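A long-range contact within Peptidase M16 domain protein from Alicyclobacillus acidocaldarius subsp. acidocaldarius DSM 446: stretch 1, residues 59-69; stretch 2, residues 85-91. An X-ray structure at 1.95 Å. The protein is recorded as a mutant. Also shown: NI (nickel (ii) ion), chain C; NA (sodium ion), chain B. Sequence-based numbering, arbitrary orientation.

Stretch 1, residues 59-69: IAHFLEHKMFE
Stretch 2 (85-91) SVDAYTT

A helix packed against a strand can be held by one short hydrogen bond with small apolar contacts around it, and this pair of stretches is a compact example. Residues 59–65 have helical phi/psi, with phi from -49° to -76° and psi from -36° to -48°, and Lys66 is at -88/-10; backbone hydrogen bonds such as Glu64 N to Ala60 O, 3.1 Å, run along the helix. A type I turn spans Lys66 to Glu69, closed by Glu69 N to Lys66 O at 3.2 Å. Residues 85–90 form an extended strand, with phi from -116° to -154° and psi from 135° to 180°. The axes run nearly antiparallel, at 170°, and approach to 8.1 Å. His61 CA lies 5.6 Å from Thr90 CA, whereas Phe68 CA and Asp87 CA are 9.4 Å apart, and the Phe68 ring reaches across this wider gap.

Strand alternation sends Val86, Ala88 and Thr90 toward the helix stretch, while Asp87 and Tyr89 point away. At the close end, Thr90 (chi1 m) donates from OG1 to Glu64 OE1 at 2.6 Å, a short bond reached by a Glu64 side chain with chi1 t and chi2 at -138°. Glu64 OE1 also lies 3.1 Å from Thr90 N, but the angle is too poor for a hydrogen bond. The methyl Thr90 CG2 meets Ala60 CB at 3.7 Å, so the threonine serves both polar and apolar neighbours. Thr90 OG1 also sits 3.5 Å from His61 CA, near the plane of the imidazole at its edge.

At the wider end, Phe68 (chi1 m, chi2 -89°) turns its ring edge to the strand: CZ is 3.7 Å from Ala88 CB and CE1 4.0 Å from Val86 CG2. Ala88 CB also touches Glu64 CG at 3.8 Å, linking the two ends. On the same helix, His61 NE2 and His65 NE2 each bind the nickel ion NI at 2.2 Å, one helical turn apart.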

# COMPACT_ATOMS: atom_id res chain seq x y z
N ILE A 59 -27.73 -4.17 2.61
CA ILE A 59 -28.29 -3.26 1.61
C ILE A 59 -27.34 -2.19 1.17
O ILE A 59 -27.26 -1.96 -0.04
CB ILE A 59 -29.69 -2.67 1.99
CG1 ILE A 59 -30.71 -3.82 1.97
CG2 ILE A 59 -30.13 -1.61 0.94
CD1 ILE A 59 -32.15 -3.41 2.29
N ALA A 60 -26.63 -1.54 2.10
CA ALA A 60 -25.63 -0.54 1.73
C ALA A 60 -24.69 -1.08 0.63
O ALA A 60 -24.44 -0.42 -0.38
CB ALA A 60 -24.84 -0.05 2.94
N HIS A 61 -24.24 -2.31 0.84
CA HIS A 61 -23.25 -2.94 -0.05
C HIS A 61 -23.85 -3.42 -1.37
O HIS A 61 -23.21 -3.35 -2.43
CB HIS A 61 -22.60 -4.08 0.72
CG HIS A 61 -21.80 -4.99 -0.12
ND1 HIS A 61 -22.31 -6.18 -0.60
CD2 HIS A 61 -20.54 -4.89 -0.60
CE1 HIS A 61 -21.40 -6.78 -1.33
NE2 HIS A 61 -20.31 -6.03 -1.33
N PHE A 62 -25.09 -3.89 -1.32
CA PHE A 62 -25.86 -4.22 -2.54
C PHE A 62 -26.01 -2.97 -3.44
O PHE A 62 -25.75 -3.01 -4.66
CB PHE A 62 -27.23 -4.78 -2.12
CG PHE A 62 -27.89 -5.67 -3.15
CD1 PHE A 62 -28.24 -5.19 -4.39
CD2 PHE A 62 -28.22 -6.98 -2.83
CE1 PHE A 62 -28.87 -6.02 -5.32
CE2 PHE A 62 -28.84 -7.81 -3.75
CZ PHE A 62 -29.17 -7.33 -4.99
N LEU A 63 -26.39 -1.85 -2.84
CA LEU A 63 -26.51 -0.58 -3.59
C LEU A 63 -25.15 -0.18 -4.19
O LEU A 63 -25.09 0.27 -5.34
CB LEU A 63 -27.06 0.54 -2.71
CG LEU A 63 -28.51 0.43 -2.26
CD1 LEU A 63 -28.82 1.58 -1.32
CD2 LEU A 63 -29.48 0.43 -3.51
N GLU A 64 -24.07 -0.41 -3.44
CA GLU A 64 -22.73 -0.11 -3.96
C GLU A 64 -22.46 -0.87 -5.22
O GLU A 64 -21.94 -0.31 -6.19
CB GLU A 64 -21.64 -0.39 -2.90
CG GLU A 64 -20.21 -0.09 -3.39
CD GLU A 64 -19.23 -1.18 -2.96
OE1 GLU A 64 -19.13 -1.47 -1.76
OE2 GLU A 64 -18.59 -1.78 -3.83
N HIS A 65 -22.79 -2.16 -5.23
CA HIS A 65 -22.56 -2.96 -6.39
C HIS A 65 -23.39 -2.45 -7.58
O HIS A 65 -22.92 -2.45 -8.72
CB HIS A 65 -22.95 -4.42 -6.13
CG HIS A 65 -21.82 -5.26 -5.66
ND1 HIS A 65 -21.36 -6.35 -6.37
CD2 HIS A 65 -21.02 -5.16 -4.57
CE1 HIS A 65 -20.35 -6.90 -5.73
NE2 HIS A 65 -20.13 -6.20 -4.63
N LYS A 66 -24.63 -2.05 -7.31
CA LYS A 66 -25.58 -1.74 -8.37
C LYS A 66 -25.51 -0.29 -8.82
O LYS A 66 -26.09 0.09 -9.84
CB LYS A 66 -26.99 -2.12 -7.90
CG LYS A 66 -27.29 -3.66 -7.95
CD LYS A 66 -26.76 -4.40 -9.19
CE LYS A 66 -27.28 -3.86 -10.55
NZ LYS A 66 -26.51 -4.42 -11.73
N MSE A 67 -24.76 0.52 -8.08
CA MSE A 67 -24.63 1.94 -8.40
C MSE A 67 -23.99 2.16 -9.76
O MSE A 67 -24.28 3.16 -10.42
CB MSE A 67 -23.80 2.69 -7.34
CG MSE A 67 -24.01 4.19 -7.35
SE MSE A 67 -25.92 4.63 -7.01
CE MSE A 67 -26.17 3.55 -5.41
N PHE A 68 -23.14 1.23 -10.20
CA PHE A 68 -22.41 1.39 -11.44
C PHE A 68 -23.24 1.02 -12.67
O PHE A 68 -22.85 1.36 -13.77
CB PHE A 68 -21.11 0.60 -11.37
CG PHE A 68 -20.14 1.16 -10.37
CD1 PHE A 68 -19.24 2.14 -10.74
CD2 PHE A 68 -20.18 0.76 -9.05
CE1 PHE A 68 -18.34 2.70 -9.81
CE2 PHE A 68 -19.30 1.31 -8.09
CZ PHE A 68 -18.36 2.27 -8.49
N GLU A 69 -24.38 0.34 -12.48
CA GLU A 69 -25.28 0.01 -13.61
C GLU A 69 -25.82 1.28 -14.28
O GLU A 69 -26.31 2.18 -13.58
CB GLU A 69 -26.47 -0.84 -13.11
CG GLU A 69 -27.43 -1.33 -14.21
CD GLU A 69 -26.99 -2.65 -14.85
OE1 GLU A 69 -26.98 -3.67 -14.14
OE2 GLU A 69 -26.68 -2.66 -16.06
N SER A 85 -9.83 6.96 -13.10
CA SER A 85 -10.46 5.69 -12.78
C SER A 85 -11.25 5.78 -11.47
O SER A 85 -10.89 6.56 -10.58
CB SER A 85 -9.43 4.56 -12.71
OG SER A 85 -8.76 4.60 -11.47
N VAL A 86 -12.29 4.97 -11.38
CA VAL A 86 -13.33 5.10 -10.36
C VAL A 86 -13.42 3.79 -9.59
O VAL A 86 -13.15 2.72 -10.13
CB VAL A 86 -14.71 5.46 -10.98
CG1 VAL A 86 -15.22 4.33 -11.84
CG2 VAL A 86 -15.75 5.81 -9.90
N ASP A 87 -13.76 3.88 -8.29
CA ASP A 87 -13.97 2.68 -7.49
C ASP A 87 -14.95 3.07 -6.38
O ASP A 87 -15.45 4.21 -6.35
CB ASP A 87 -12.62 2.16 -6.99
CG ASP A 87 -12.63 0.66 -6.65
OD1 ASP A 87 -13.71 0.00 -6.63
OD2 ASP A 87 -11.54 0.14 -6.40
N ALA A 88 -15.28 2.12 -5.52
CA ALA A 88 -16.17 2.41 -4.40
C ALA A 88 -15.87 1.42 -3.27
O ALA A 88 -15.22 0.43 -3.48
CB ALA A 88 -17.60 2.32 -4.84
N TYR A 89 -16.37 1.72 -2.08
CA TYR A 89 -16.42 0.78 -0.98
C TYR A 89 -17.63 1.08 -0.08
O TYR A 89 -18.18 2.18 -0.09
CB TYR A 89 -15.07 0.74 -0.18
CG TYR A 89 -14.78 2.02 0.62
CD1 TYR A 89 -15.42 2.25 1.83
CD2 TYR A 89 -13.90 3.00 0.14
CE1 TYR A 89 -15.19 3.42 2.57
CE2 TYR A 89 -13.66 4.16 0.86
CZ TYR A 89 -14.31 4.37 2.08
OH TYR A 89 -14.09 5.51 2.80
N THR A 90 -18.03 0.06 0.67
CA THR A 90 -19.00 0.20 1.76
C THR A 90 -18.30 -0.15 3.06
O THR A 90 -17.52 -1.14 3.12
CB THR A 90 -20.13 -0.79 1.57
OG1 THR A 90 -20.63 -0.64 0.24
CG2 THR A 90 -21.24 -0.56 2.58
N THR A 91 -18.52 0.67 4.07
CA THR A 91 -18.02 0.36 5.42
C THR A 91 -19.19 0.42 6.42
O THR A 91 -20.36 0.39 6.02
CB THR A 91 -16.77 1.17 5.86
OG1 THR A 91 -16.28 0.61 7.11
CG2 THR A 91 -17.05 2.66 6.08
NI NI C . -18.76 -6.27 -2.90
NA NA B . -26.06 4.85 -10.71
O HOH W 1 -27.15 2.58 -11.05
O HOH W 2 -26.05 5.06 -13.01
O HOH W 3 -16.84 -6.21 -4.40